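Local coordinates for protein AT5g51070/K3K7_27 (Arabidopsis thaliana, PDB 5GKM) that probably works as an ATP-driven chaperone of the Clp protease system, represented here by its all-helical N-terminal domain, at residues I18-K26 with K89-I97; Y34-L42 with L127-V138. One frame throughout, in Å; residues are numbered along the deposited sequence.

Contact 1: residues I18-K26 with K89-I97; sequences IIFSQKEAK and KSTDMPFSI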
loop_
_atom_site.group_PDB
_atom_site.type_symbol
_atom_site.label_atom_id
_atom_site.label_comp_id
_atom_site.label_asym_id
_atom_site.label_seq_id
_atom_site.Cartn_x
_atom_site.Cartn_y
_atom_site.Cartn_z
ATOM N N ILE A 18 1.393 2.150 6.835
ATOM C CA ILE A 18 1.513 0.729 7.161
ATOM C C ILE A 18 0.546 0.267 8.278
ATOM O O ILE A 18 -0.125 -0.697 8.148
ATOM C CB ILE A 18 2.965 0.366 7.498
ATOM C CG1 ILE A 18 3.802 0.547 6.259
ATOM C CG2 ILE A 18 3.076 -1.049 8.016
ATOM C CD1 ILE A 18 5.263 0.441 6.515
ATOM N N ILE A 19 0.485 1.058 9.324
ATOM C CA ILE A 19 -0.483 0.791 10.379
ATOM C C ILE A 19 -1.918 0.846 9.830
ATOM O O ILE A 19 -2.749 0.062 10.190
ATOM C CB ILE A 19 -0.289 1.795 11.526
ATOM C CG1 ILE A 19 1.013 1.487 12.236
ATOM C CG2 ILE A 19 -1.438 1.760 12.496
ATOM C CD1 ILE A 19 1.528 2.584 13.118
ATOM N N PHE A 20 -2.195 1.815 8.979
ATOM C CA PHE A 20 -3.522 1.927 8.411
ATOM C C PHE A 20 -3.793 0.713 7.572
ATOM O O PHE A 20 -4.872 0.341 7.443
ATOM C CB PHE A 20 -3.767 3.206 7.606
ATOM C CG PHE A 20 -3.749 4.465 8.413
ATOM C CD1 PHE A 20 -3.854 4.444 9.767
ATOM C CD2 PHE A 20 -3.679 5.678 7.796
ATOM C CE1 PHE A 20 -3.826 5.614 10.495
ATOM C CE2 PHE A 20 -3.686 6.852 8.503
ATOM C CZ PHE A 20 -3.741 6.823 9.862
ATOM N N SER A 21 -2.739 0.207 6.939
ATOM C CA SER A 21 -3.034 -1.060 6.097
ATOM C C SER A 21 -3.597 -2.342 6.877
ATOM O O SER A 21 -4.446 -2.999 6.469
ATOM C CB SER A 21 -1.809 -1.453 5.253
ATOM O OG SER A 21 -0.762 -2.073 6.011
ATOM N N GLN A 22 -3.059 -2.350 8.090
ATOM C CA GLN A 22 -3.476 -3.312 9.099
ATOM C C GLN A 22 -4.915 -3.066 9.535
ATOM O O GLN A 22 -5.683 -3.951 9.548
ATOM C CB GLN A 22 -2.555 -3.322 10.285
ATOM C CG GLN A 22 -1.138 -3.779 9.968
ATOM C CD GLN A 22 -0.194 -3.584 11.127
ATOM O OE1 GLN A 22 -0.054 -2.537 11.643
ATOM N NE2 GLN A 22 0.411 -4.635 11.534
ATOM N N LYS A 23 -5.223 -1.817 9.799
ATOM C CA LYS A 23 -6.591 -1.482 10.118
ATOM C C LYS A 23 -7.545 -1.759 8.989
ATOM O O LYS A 23 -8.605 -2.226 9.209
ATOM C CB LYS A 23 -6.740 -0.030 10.465
ATOM C CG LYS A 23 -5.889 0.406 11.597
ATOM C CD LYS A 23 -6.279 -0.210 12.917
ATOM C CE LYS A 23 -7.771 -0.162 13.232
ATOM N NZ LYS A 23 -8.385 1.174 13.142
ATOM N N GLU A 24 -7.158 -1.416 7.775
ATOM C CA GLU A 24 -8.012 -1.644 6.640
ATOM C C GLU A 24 -8.289 -3.114 6.383
ATOM O O GLU A 24 -9.362 -3.480 6.044
ATOM C CB GLU A 24 -7.475 -0.991 5.380
ATOM C CG GLU A 24 -7.428 0.519 5.471
ATOM C CD GLU A 24 -8.787 1.197 5.485
ATOM O OE1 GLU A 24 -9.666 0.824 4.777
ATOM O OE2 GLU A 24 -8.933 2.132 6.225
ATOM N N ALA A 25 -7.251 -3.911 6.535
ATOM C CA ALA A 25 -7.379 -5.334 6.363
ATOM C C ALA A 25 -8.306 -5.899 7.419
ATOM O O ALA A 25 -9.145 -6.680 7.118
ATOM C CB ALA A 25 -6.013 -6.025 6.408
ATOM N N LYS A 26 -8.128 -5.445 8.640
ATOM C CA LYS A 26 -8.976 -5.940 9.717
ATOM C C LYS A 26 -10.417 -5.600 9.454
ATOM O O LYS A 26 -11.288 -6.398 9.631
ATOM C CB LYS A 26 -8.557 -5.317 11.044
ATOM C CG LYS A 26 -9.231 -5.920 12.254
ATOM C CD LYS A 26 -8.827 -7.358 12.473
ATOM C CE LYS A 26 -9.641 -8.060 13.565
ATOM N NZ LYS A 26 -9.585 -9.534 13.470
ATOM N N LYS A 89 -3.772 -7.631 18.856
ATOM C CA LYS A 89 -4.207 -6.275 18.576
ATOM C C LYS A 89 -3.989 -5.997 17.107
ATOM O O LYS A 89 -3.292 -6.677 16.474
ATOM C CB LYS A 89 -3.478 -5.248 19.410
ATOM C CG LYS A 89 -2.040 -5.030 19.090
ATOM C CD LYS A 89 -1.388 -4.459 20.299
ATOM C CE LYS A 89 0.017 -4.081 20.036
ATOM N NZ LYS A 89 0.942 -4.797 20.928
ATOM N N SER A 90 -4.650 -5.004 16.613
ATOM C CA SER A 90 -4.679 -4.804 15.210
ATOM C C SER A 90 -3.265 -4.525 14.610
ATOM O O SER A 90 -2.970 -4.990 13.545
ATOM C CB SER A 90 -5.834 -3.870 14.790
ATOM O OG SER A 90 -7.101 -4.414 15.172
ATOM N N THR A 91 -2.388 -3.840 15.308
ATOM C CA THR A 91 -1.049 -3.621 14.803
ATOM C C THR A 91 -0.074 -4.819 14.897
ATOM O O THR A 91 1.054 -4.727 14.516
ATOM C CB THR A 91 -0.386 -2.408 15.422
ATOM O OG1 THR A 91 -0.334 -2.574 16.819
ATOM C CG2 THR A 91 -1.172 -1.221 15.081
ATOM N N ASP A 92 -0.540 -5.915 15.459
ATOM C CA ASP A 92 0.173 -7.170 15.327
ATOM C C ASP A 92 -0.215 -7.977 14.096
ATOM O O ASP A 92 0.322 -9.025 13.866
ATOM C CB ASP A 92 0.013 -8.002 16.590
ATOM C CG ASP A 92 0.689 -7.372 17.772
ATOM O OD1 ASP A 92 1.492 -6.494 17.590
ATOM O OD2 ASP A 92 0.395 -7.711 18.852
ATOM N N MET A 93 -1.171 -7.485 13.343
ATOM C CA MET A 93 -1.462 -8.259 12.033
ATOM C C MET A 93 -0.200 -8.299 10.956
ATOM O O MET A 93 0.571 -7.475 10.956
ATOM C CB MET A 93 -2.512 -7.518 11.244
ATOM C CG MET A 93 -3.066 -8.385 10.111
ATOM S SD MET A 93 -4.252 -7.501 9.092
ATOM C CE MET A 93 -5.509 -7.407 10.327
ATOM N N PRO A 94 0.064 -9.580 10.671
ATOM C CA PRO A 94 1.198 -9.866 9.831
ATOM C C PRO A 94 0.957 -9.424 8.408
ATOM O O PRO A 94 -0.119 -9.203 8.007
ATOM C CB PRO A 94 1.313 -11.390 9.884
ATOM C CG PRO A 94 -0.074 -11.849 10.109
ATOM C CD PRO A 94 -0.641 -10.831 11.031
ATOM N N PHE A 95 2.070 -9.333 7.697
ATOM C CA PHE A 95 2.095 -8.926 6.308
ATOM C C PHE A 95 2.355 -10.113 5.406
ATOM O O PHE A 95 3.120 -10.942 5.724
ATOM C CB PHE A 95 3.185 -7.885 6.088
ATOM C CG PHE A 95 3.006 -6.675 6.950
ATOM C CD1 PHE A 95 2.090 -5.765 6.628
ATOM C CD2 PHE A 95 3.731 -6.490 8.076
ATOM C CE1 PHE A 95 1.875 -4.700 7.403
ATOM C CE2 PHE A 95 3.540 -5.394 8.859
ATOM C CZ PHE A 95 2.594 -4.506 8.527
ATOM N N SER A 96 1.702 -10.135 4.265
ATOM C CA SER A 96 1.878 -11.214 3.330
ATOM C C SER A 96 3.245 -11.180 2.656
ATOM O O SER A 96 3.901 -10.242 2.708
ATOM C CB SER A 96 0.804 -11.189 2.280
ATOM O OG SER A 96 0.999 -10.191 1.385
ATOM N N ILE A 97 3.620 -12.292 2.026
ATOM C CA ILE A 97 4.876 -12.345 1.325
ATOM C C ILE A 97 4.864 -11.266 0.275
ATOM O O ILE A 97 5.802 -10.598 0.130
ATOM C CB ILE A 97 5.008 -13.702 0.629
ATOM C CG1 ILE A 97 5.284 -14.741 1.685
ATOM C CG2 ILE A 97 6.122 -13.726 -0.398
ATOM C CD1 ILE A 97 4.961 -16.151 1.224
#

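Contact 2: residues Y34-L42 with L127-V138; sequences YTQHLLLGL and LFTVDDGSAGRV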
loop_
_atom_site.group_PDB
_atom_site.type_symbol
_atom_site.label_atom_id
_atom_site.label_comp_id
_atom_site.label_asym_id
_atom_site.label_seq_id
_atom_site.Cartn_x
_atom_site.Cartn_y
_atom_site.Cartn_z
ATOM N N TYR A 34 -2.478 -7.979 2.692
ATOM C CA TYR A 34 -2.051 -8.213 1.347
ATOM C C TYR A 34 -1.940 -6.856 0.619
ATOM O O TYR A 34 -2.188 -5.862 1.188
ATOM C CB TYR A 34 -2.955 -9.192 0.622
ATOM C CG TYR A 34 -2.800 -10.641 1.015
ATOM C CD1 TYR A 34 -3.422 -11.149 2.111
ATOM C CD2 TYR A 34 -2.044 -11.475 0.254
ATOM C CE1 TYR A 34 -3.280 -12.475 2.446
ATOM C CE2 TYR A 34 -1.881 -12.809 0.574
ATOM C CZ TYR A 34 -2.488 -13.296 1.687
ATOM O OH TYR A 34 -2.359 -14.626 1.975
ATOM N N THR A 35 -1.502 -6.869 -0.621
ATOM C CA THR A 35 -1.104 -5.630 -1.242
ATOM C C THR A 35 -2.240 -4.672 -1.516
ATOM O O THR A 35 -2.036 -3.522 -1.557
ATOM C CB THR A 35 -0.191 -5.813 -2.463
ATOM O OG1 THR A 35 -0.784 -6.693 -3.390
ATOM C CG2 THR A 35 1.092 -6.344 -2.002
ATOM N N GLN A 36 -3.422 -5.206 -1.755
ATOM C CA GLN A 36 -4.572 -4.326 -1.897
ATOM C C GLN A 36 -4.884 -3.560 -0.587
ATOM O O GLN A 36 -5.400 -2.509 -0.604
ATOM C CB GLN A 36 -5.813 -5.053 -2.441
ATOM C CG GLN A 36 -6.462 -6.031 -1.479
ATOM C CD GLN A 36 -5.871 -7.417 -1.528
ATOM O OE1 GLN A 36 -4.779 -7.624 -1.970
ATOM N NE2 GLN A 36 -6.645 -8.366 -1.076
ATOM N N HIS A 37 -4.600 -4.190 0.531
ATOM C CA HIS A 37 -4.740 -3.540 1.800
ATOM C C HIS A 37 -3.730 -2.450 2.036
ATOM O O HIS A 37 -4.004 -1.460 2.620
ATOM C CB HIS A 37 -4.783 -4.539 2.944
ATOM C CG HIS A 37 -5.682 -5.698 2.671
ATOM N ND1 HIS A 37 -5.267 -6.975 2.699
ATOM C CD2 HIS A 37 -7.019 -5.730 2.333
ATOM C CE1 HIS A 37 -6.285 -7.768 2.390
ATOM N NE2 HIS A 37 -7.362 -7.005 2.178
ATOM N N LEU A 38 -2.521 -2.719 1.588
ATOM C CA LEU A 38 -1.491 -1.704 1.629
ATOM C C LEU A 38 -1.906 -0.487 0.770
ATOM O O LEU A 38 -1.680 0.608 1.128
ATOM C CB LEU A 38 -0.173 -2.288 1.130
ATOM C CG LEU A 38 0.976 -1.297 1.147
ATOM C CD1 LEU A 38 1.241 -0.708 2.534
ATOM C CD2 LEU A 38 2.219 -1.945 0.583
ATOM N N LEU A 39 -2.533 -0.775 -0.341
ATOM C CA LEU A 39 -3.004 0.304 -1.177
ATOM C C LEU A 39 -4.010 1.142 -0.413
ATOM O O LEU A 39 -3.945 2.313 -0.447
ATOM C CB LEU A 39 -3.621 -0.237 -2.472
ATOM C CG LEU A 39 -4.273 0.794 -3.375
ATOM C CD1 LEU A 39 -3.286 1.835 -3.875
ATOM C CD2 LEU A 39 -4.920 0.078 -4.538
ATOM N N LEU A 40 -4.889 0.477 0.309
ATOM C CA LEU A 40 -5.840 1.200 1.119
ATOM C C LEU A 40 -5.170 2.067 2.195
ATOM O O LEU A 40 -5.538 3.150 2.390
ATOM C CB LEU A 40 -6.872 0.276 1.756
ATOM C CG LEU A 40 -7.805 -0.476 0.821
ATOM C CD1 LEU A 40 -8.773 -1.371 1.587
ATOM C CD2 LEU A 40 -8.609 0.475 -0.039
ATOM N N GLY A 41 -4.152 1.532 2.842
ATOM C CA GLY A 41 -3.450 2.298 3.825
ATOM C C GLY A 41 -2.774 3.543 3.286
ATOM O O GLY A 41 -2.758 4.542 3.894
ATOM N N LEU A 42 -2.191 3.400 2.111
ATOM C CA LEU A 42 -1.583 4.540 1.459
ATOM C C LEU A 42 -2.576 5.595 1.070
ATOM O O LEU A 42 -2.318 6.728 1.211
ATOM C CB LEU A 42 -0.811 4.112 0.205
ATOM C CG LEU A 42 0.447 3.264 0.448
ATOM C CD1 LEU A 42 0.864 2.599 -0.848
ATOM C CD2 LEU A 42 1.609 4.022 1.040
ATOM N N LEU A 127 4.755 -0.832 -4.774
ATOM C CA LEU A 127 3.505 -1.478 -4.881
ATOM C C LEU A 127 3.118 -1.637 -6.325
ATOM O O LEU A 127 2.546 -2.615 -6.714
ATOM C CB LEU A 127 2.463 -0.679 -4.115
ATOM C CG LEU A 127 1.011 -1.114 -4.083
ATOM C CD1 LEU A 127 0.942 -2.504 -3.489
ATOM C CD2 LEU A 127 0.155 -0.163 -3.266
ATOM N N PHE A 128 3.453 -0.634 -7.102
ATOM C CA PHE A 128 3.009 -0.572 -8.470
ATOM C C PHE A 128 4.009 -1.194 -9.431
ATOM O O PHE A 128 3.840 -1.052 -10.597
ATOM C CB PHE A 128 2.729 0.881 -8.893
ATOM C CG PHE A 128 1.666 1.559 -8.067
ATOM C CD1 PHE A 128 0.663 0.815 -7.521
ATOM C CD2 PHE A 128 1.664 2.928 -7.841
ATOM C CE1 PHE A 128 -0.298 1.386 -6.755
ATOM C CE2 PHE A 128 0.687 3.521 -7.058
ATOM C CZ PHE A 128 -0.267 2.733 -6.508
ATOM N N THR A 129 5.086 -1.757 -8.906
ATOM C CA THR A 129 6.058 -2.456 -9.727
ATOM C C THR A 129 6.349 -3.891 -9.366
ATOM O O THR A 129 6.774 -4.611 -10.205
ATOM C CB THR A 129 7.375 -1.712 -9.834
ATOM O OG1 THR A 129 7.919 -1.504 -8.551
ATOM C CG2 THR A 129 7.210 -0.372 -10.510
ATOM N N VAL A 130 6.187 -4.281 -8.125
ATOM C CA VAL A 130 6.553 -5.631 -7.713
ATOM C C VAL A 130 5.492 -6.491 -7.034
ATOM O O VAL A 130 5.825 -7.508 -6.474
ATOM C CB VAL A 130 7.823 -5.649 -6.834
ATOM C CG1 VAL A 130 8.945 -4.938 -7.533
ATOM C CG2 VAL A 130 7.556 -5.085 -5.463
ATOM N N ASP A 131 4.238 -6.067 -7.076
ATOM C CA ASP A 131 3.200 -6.829 -6.399
ATOM C C ASP A 131 2.591 -7.980 -7.230
ATOM O O ASP A 131 3.078 -8.261 -8.268
ATOM C CB ASP A 131 2.133 -5.953 -5.706
ATOM C CG ASP A 131 0.843 -5.818 -6.506
ATOM O OD1 ASP A 131 0.974 -5.865 -7.706
ATOM O OD2 ASP A 131 -0.229 -5.623 -5.947
ATOM N N ASP A 132 1.559 -8.611 -6.694
ATOM C CA ASP A 132 0.961 -9.851 -7.260
ATOM C C ASP A 132 -0.153 -9.593 -8.248
ATOM O O ASP A 132 -0.783 -10.505 -8.711
ATOM C CB ASP A 132 0.493 -10.852 -6.192
ATOM C CG ASP A 132 -0.635 -10.337 -5.340
ATOM O OD1 ASP A 132 -1.034 -9.224 -5.558
ATOM O OD2 ASP A 132 -1.101 -11.072 -4.457
ATOM N N GLY A 133 -0.327 -8.343 -8.605
ATOM C CA GLY A 133 -1.381 -7.890 -9.449
ATOM C C GLY A 133 -2.589 -7.352 -8.719
ATOM O O GLY A 133 -3.455 -6.809 -9.305
ATOM N N SER A 134 -2.584 -7.486 -7.410
ATOM C CA SER A 134 -3.706 -7.020 -6.621
ATOM C C SER A 134 -3.942 -5.535 -6.707
ATOM O O SER A 134 -5.029 -5.143 -6.890
ATOM C CB SER A 134 -3.564 -7.459 -5.166
ATOM O OG SER A 134 -3.428 -8.842 -5.111
ATOM N N ALA A 135 -2.907 -4.743 -6.623
ATOM C CA ALA A 135 -3.123 -3.295 -6.695
ATOM C C ALA A 135 -3.730 -2.846 -8.005
ATOM O O ALA A 135 -4.579 -2.024 -8.032
ATOM C CB ALA A 135 -1.823 -2.536 -6.434
ATOM N N GLY A 136 -3.250 -3.443 -9.065
ATOM C CA GLY A 136 -3.758 -3.171 -10.366
ATOM C C GLY A 136 -5.214 -3.473 -10.508
ATOM O O GLY A 136 -5.868 -2.756 -11.187
ATOM N N ARG A 137 -5.684 -4.527 -9.890
ATOM C CA ARG A 137 -7.089 -4.828 -10.019
ATOM C C ARG A 137 -7.961 -3.743 -9.433
ATOM O O ARG A 137 -8.963 -3.417 -9.968
ATOM C CB ARG A 137 -7.408 -6.143 -9.360
ATOM C CG ARG A 137 -6.663 -7.318 -9.948
ATOM C CD ARG A 137 -6.882 -8.572 -9.145
ATOM N NE ARG A 137 -8.181 -9.127 -9.382
ATOM C CZ ARG A 137 -8.657 -10.187 -8.745
ATOM N NH1 ARG A 137 -7.923 -10.797 -7.842
ATOM N NH2 ARG A 137 -9.858 -10.658 -9.011
ATOM N N VAL A 138 -7.573 -3.234 -8.282
ATOM C CA VAL A 138 -8.284 -2.153 -7.683
ATOM C C VAL A 138 -8.240 -0.874 -8.523
ATOM O O VAL A 138 -9.210 -0.244 -8.710
ATOM C CB VAL A 138 -7.690 -1.829 -6.306
ATOM C CG1 VAL A 138 -8.402 -0.682 -5.639
ATOM C CG2 VAL A 138 -7.701 -3.042 -5.430
HETATM O O HOH W 1 -0.845 -9.249 -2.347
#

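Contact 1: residues I18-K26 with K89-I97
Gln22 reaches from helix 18-26 to two backbone carbonyls of the 89-97 loop, and both polar links of the contact run through its NE2. One N-H meets Met93 O at 2.9 Å, with the acceptor almost in the amide plane; a weaker bond goes to Thr91 O at 3.1 Å. A glutamine suits this place because its chain, extended beyond CG, carries an amide able to serve two carbonyls that the turning loop presents together. The two bonds should fix the amide's rotation.

Apolar contacts lie on either side of it. Toward the C-terminal end of the segment, Met93, in the conformer described here, lays SD against Ala25 CB at 3.5 Å, where a small residue lets the sulfur come close to the helix. Toward the other end, Phe95 places CZ 3.5 Å from Ile18 CG2, the two side chains crossing at about a right angle. In one conformer Ser21 OG lies at the ring edge, bonded back to its own helix at Ile18 O.

Phe95 also makes a T-shaped (edge-to-face) stack with Phe103 of helix 97-112. The contact lays the loop before that helix on helix 12-27, within the all-helical Clp N-terminal (Clp R) domain.

Contact 2: residues Y34-L42 with L127-V138
Thr35 has its OG1 set between backbone N and carbonyl carbon (chi1 54°), which aims the hydroxyl at Asp131; Leu39 and Leu127 both hold CG anti to the backbone N to reach across. Thr35 OG1 donates to Asp131 OD2 at 2.8 Å, on the anti side and somewhat out of the carboxylate plane. The same oxygen takes Ala135 N on its syn lone pair at 2.9 Å, while OD1 accepts from Gly133 N, which comes from above the plane, in an Asx turn. Aspartate suits this position because one short carboxylate can join the turn to the facing helix. Asp132 OD1 forms a second Asx turn with Ser134 N, and a water accepting from Thr35 N donates to Asp132 OD2.

The apolar packing is knobs-into-holes. Leu127 fits among Thr35, Leu38, Leu39 and Leu42, its CD2 lying 3.7 Å from Leu42 CD1. Leu39 enters the reciprocal hole, its forked end turning CD2 tip to tip with Val138 CG1 at 3.7 Å and CD1 to the edge of the Phe128 ring.

The axes of segments 35-42 and 134-138 approach to 8.6 Å, with 58° between their N-to-C directions; helix 59-71 (Trp70), helix 97-112 (Val102) and helix 146-158 border them.

From the N terminus the chain enters helix 12-27, which supplies the first half of contact 1, then turns into helix 35-45, which supplies the first half of contact 2. After helix 59-71 it returns as residues 89-97, closing contact 1 across 62 intervening residues. Helix 97-112 follows, and the end of helix 120-130 with the start of helix 134-142 closes contact 2 across 84. The two closures therefore cross rather than nest. Their centres lie 14 Å apart, and the contacts touch directly: Ser21 packs on His37 and Leu38, and Ser96 on Tyr34. Together they join the loop before helix 97-112, helix 12-27, helix 35-45, the end of helix 120-130, the turn after it and the start of helix 134-142.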